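Local atomic coordinates of KDGF (Halomonas sp., PDB entry 5FQ0), a protein that binds a metal ion, here nickel, in a cupin barrel and, as in other KdgF proteins, probably converts unsaturated uronates from pectin or alginate breakdown to linear ketonised sugars. Residues B[48-53]-B[87-92]. Residues are numbered along the deposited sequence; the frame is centred on the assembly and turned at random.
Sequences HQHERH and TMHGAV. With NI (nickel (II) ion), chain H.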
ATOM      1  N   HIS B  48     -15.406  -2.220  12.486  1.00 31.02           N
ATOM      2  CA  HIS B  48     -14.829  -3.327  13.231  1.00 27.41           C
ATOM      3  C   HIS B  48     -13.447  -2.839  13.714  1.00 26.66           C
ATOM      4  O   HIS B  48     -12.968  -1.758  13.324  1.00 28.49           O
ATOM      5  CB  HIS B  48     -14.694  -4.549  12.314  1.00 28.29           C
ATOM      6  CG  HIS B  48     -13.747  -4.308  11.174  1.00 30.80           C
ATOM      7  ND1 HIS B  48     -14.085  -3.530  10.088  1.00 29.43           N
ATOM      8  CD2 HIS B  48     -12.442  -4.633  11.011  1.00 28.53           C
ATOM      9  CE1 HIS B  48     -13.053  -3.451   9.267  1.00 29.70           C
ATOM     10  NE2 HIS B  48     -12.042  -4.101   9.808  1.00 29.98           N
ATOM     11  N   GLN B  49     -12.830  -3.638  14.571  1.00 28.22           N
ATOM     12  CA  GLN B  49     -11.518  -3.375  15.174  1.00 29.24           C
ATOM     13  C   GLN B  49     -10.728  -4.625  14.953  1.00 26.52           C
ATOM     14  O   GLN B  49     -11.313  -5.714  14.904  1.00 28.29           O
ATOM     15  CB  GLN B  49     -11.637  -3.327  16.696  1.00 33.37           C
ATOM     16  CG  GLN B  49     -12.158  -2.060  17.296  1.00 40.42           C
ATOM     17  CD  GLN B  49     -11.854  -1.978  18.780  1.00 39.57           C
ATOM     18  OE1 GLN B  49     -11.467  -2.973  19.393  1.00 37.24           O
ATOM     19  NE2 GLN B  49     -11.995  -0.778  19.356  1.00 40.07           N
ATOM     20  N   HIS B  50      -9.408  -4.501  14.873  1.00 24.97           N
ATOM     21  CA  HIS B  50      -8.573  -5.678  14.974  1.00 26.20           C
ATOM     22  C   HIS B  50      -7.850  -5.707  16.312  1.00 25.80           C
ATOM     23  O   HIS B  50      -7.188  -4.746  16.674  1.00 26.34           O
ATOM     24  CB  HIS B  50      -7.604  -5.754  13.795  1.00 24.33           C
ATOM     25  CG  HIS B  50      -8.294  -5.595  12.482  1.00 23.57           C
ATOM     26  ND1 HIS B  50      -9.118  -6.568  11.959  1.00 23.77           N
ATOM     27  CD2 HIS B  50      -8.341  -4.549  11.622  1.00 22.16           C
ATOM     28  CE1 HIS B  50      -9.619  -6.139  10.813  1.00 22.60           C
ATOM     29  NE2 HIS B  50      -9.151  -4.921  10.583  1.00 21.11           N
ATOM     30  N   GLU B  51      -8.005  -6.810  17.037  1.00 27.52           N
ATOM     31  CA  GLU B  51      -7.285  -7.032  18.302  1.00 29.75           C
ATOM     32  C   GLU B  51      -5.768  -7.034  18.068  1.00 29.93           C
ATOM     33  O   GLU B  51      -5.008  -6.487  18.869  1.00 31.59           O
ATOM     34  CB  GLU B  51      -7.748  -8.367  18.910  1.00 34.91           C
ATOM     35  CG  GLU B  51      -6.870  -8.953  20.010  1.00 45.37           C
ATOM     36  CD  GLU B  51      -7.208  -8.370  21.367  1.00 55.09           C
ATOM     37  OE1 GLU B  51      -8.339  -8.632  21.833  1.00 63.03           O
ATOM     38  OE2 GLU B  51      -6.366  -7.645  21.963  1.00 57.61           O
ATOM     39  N   ARG B  52      -5.326  -7.641  16.964  1.00 28.20           N
ATOM     40  CA  ARG B  52      -3.899  -7.939  16.779  1.00 27.52           C
ATOM     41  C   ARG B  52      -3.207  -7.290  15.583  1.00 28.33           C
ATOM     42  O   ARG B  52      -1.991  -7.483  15.412  1.00 29.84           O
ATOM     43  CB  ARG B  52      -3.667  -9.466  16.656  1.00 27.26           C
ATOM     44  CG  ARG B  52      -4.004 -10.304  17.885  1.00 31.76           C
ATOM     45  CD  ARG B  52      -3.289  -9.815  19.150  1.00 29.70           C
ATOM     46  NE  ARG B  52      -1.836  -9.864  19.015  1.00 28.36           N
ATOM     47  CZ  ARG B  52      -0.955  -9.750  20.019  1.00 27.22           C
ATOM     48  NH1 ARG B  52      -1.354  -9.588  21.275  1.00 25.01           N
ATOM     49  NH2 ARG B  52       0.354  -9.782  19.754  1.00 26.46           N
ATOM     50  N   HIS B  53      -3.949  -6.612  14.705  1.00 25.61           N
ATOM     51  CA  HIS B  53      -3.331  -6.104  13.457  1.00 23.57           C
ATOM     52  C   HIS B  53      -3.449  -4.585  13.309  1.00 22.03           C
ATOM     53  O   HIS B  53      -4.545  -4.016  13.517  1.00 22.50           O
ATOM     54  CB  HIS B  53      -3.996  -6.782  12.242  1.00 21.80           C
ATOM     55  CG  HIS B  53      -3.863  -8.272  12.221  1.00 23.66           C
ATOM     56  ND1 HIS B  53      -4.722  -9.116  12.897  1.00 23.64           N
ATOM     57  CD2 HIS B  53      -2.989  -9.071  11.562  1.00 23.41           C
ATOM     58  CE1 HIS B  53      -4.379 -10.367  12.666  1.00 24.33           C
ATOM     59  NE2 HIS B  53      -3.331 -10.369  11.854  1.00 25.48           N
ATOM     60  N   THR B  87      -8.566  -0.031  16.954  1.00 31.03           N
ATOM     61  CA  THR B  87      -9.188   1.213  16.449  1.00 28.72           C
ATOM     62  C   THR B  87     -10.338   0.798  15.508  1.00 30.44           C
ATOM     63  O   THR B  87     -10.153  -0.001  14.572  1.00 28.35           O
ATOM     64  CB  THR B  87      -8.189   2.185  15.753  1.00 29.62           C
ATOM     65  OG1 THR B  87      -7.089   2.456  16.617  1.00 29.87           O
ATOM     66  CG2 THR B  87      -8.821   3.545  15.400  1.00 28.65           C
ATOM     67  N   MET B  88     -11.530   1.301  15.810  1.00 27.14           N
ATOM     68  CA  MET B  88     -12.714   1.052  15.009  1.00 27.08           C
ATOM     69  C   MET B  88     -12.622   1.768  13.686  1.00 25.00           C
ATOM     70  O   MET B  88     -12.316   2.960  13.628  1.00 24.60           O
ATOM     71  CB  MET B  88     -13.970   1.565  15.739  1.00 31.00           C
ATOM     72  CG  MET B  88     -14.403   0.693  16.915  1.00 32.34           C
ATOM     73  SD  MET B  88     -14.978  -0.943  16.415  1.00 39.47           S
ATOM     74  CE  MET B  88     -16.182  -0.417  15.212  1.00 36.56           C
ATOM     75  N   HIS B  89     -12.926   1.054  12.617  1.00 22.87           N
ATOM     76  CA  HIS B  89     -12.871   1.652  11.303  1.00 22.31           C
ATOM     77  C   HIS B  89     -13.856   0.896  10.424  1.00 23.45           C
ATOM     78  O   HIS B  89     -14.187  -0.272  10.692  1.00 25.63           O
ATOM     79  CB  HIS B  89     -11.429   1.604  10.730  1.00 20.73           C
ATOM     80  CG  HIS B  89     -10.862   0.219  10.614  1.00 20.96           C
ATOM     81  ND1 HIS B  89     -10.433  -0.511  11.710  1.00 20.82           N
ATOM     82  CD2 HIS B  89     -10.686  -0.580   9.539  1.00 19.70           C
ATOM     83  CE1 HIS B  89     -10.030  -1.703  11.311  1.00 21.87           C
ATOM     84  NE2 HIS B  89     -10.134  -1.757   9.991  1.00 20.74           N
ATOM     85  N   GLY B  90     -14.351   1.582   9.410  1.00 24.59           N
ATOM     86  CA  GLY B  90     -15.327   1.034   8.450  1.00 25.77           C
ATOM     87  C   GLY B  90     -15.329   1.934   7.229  1.00 24.94           C
ATOM     88  O   GLY B  90     -14.692   2.993   7.235  1.00 23.80           O
ATOM     89  N   ALA B  91     -16.045   1.538   6.185  1.00 24.38           N
ATOM     90  CA  ALA B  91     -16.049   2.306   4.922  1.00 25.85           C
ATOM     91  C   ALA B  91     -17.321   2.088   4.130  1.00 25.38           C
ATOM     92  O   ALA B  91     -17.897   1.006   4.149  1.00 25.54           O
ATOM     93  CB  ALA B  91     -14.844   1.899   4.043  1.00 27.81           C
ATOM     94  N   VAL B  92     -17.715   3.107   3.376  1.00 24.49           N
ATOM     95  CA  VAL B  92     -18.750   2.951   2.375  1.00 24.58           C
ATOM     96  C   VAL B  92     -18.121   3.401   1.057  1.00 23.65           C
ATOM     97  O   VAL B  92     -17.616   4.526   0.941  1.00 25.18           O
ATOM     98  CB  VAL B  92     -20.035   3.789   2.689  1.00 25.99           C
ATOM     99  CG1 VAL B  92     -21.126   3.540   1.631  1.00 26.51           C
ATOM    100  CG2 VAL B  92     -20.591   3.470   4.074  1.00 23.87           C
TER
HETATM  101 NI    NI H1113      -9.999  -3.674   9.145  1.00 25.72          NI
HETATM  102  O   HOH W   1      -8.367  -1.976  14.680  1.00 21.67           O
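His48 and His89 both adopt the crowded first torsion, CG lying between the backbone N and the carbonyl carbon (chi1 63° and 59°), whereas CG of His50 stands anti to its carbonyl carbon; together these turns bring three NE2 atoms onto one nickel ion, the histidine cluster of a cupin barrel. The metal lies 2.2 Å from His48 NE2 and 2.1 Å from His89 NE2; Gln55 is a further ligand. Behind the rings, His48 and His89 form an antiparallel hydrogen-bonded pair. His89 N reaches His48 O in the carbonyl plane, while His48 N meets His89 O from above the plane of the His89 carbonyl. The two rings cross obliquely, their planes at 59°, and CD2 of His50 comes to the edge of the His89 ring, 3.3 Å from CE1. Two of the remote ring nitrogens are held: His48 ND1 bonds to Thr46 O, an anchor that should help orient the ring and may make NE2 a better donor to the metal. Away from the nickel, the bent Met88 chain crosses extended Gln49, SD against CG. His89 ND1 donates almost straight, 2.9 Å to Thr87 O, which probably also accepts from a water bound by His50 N.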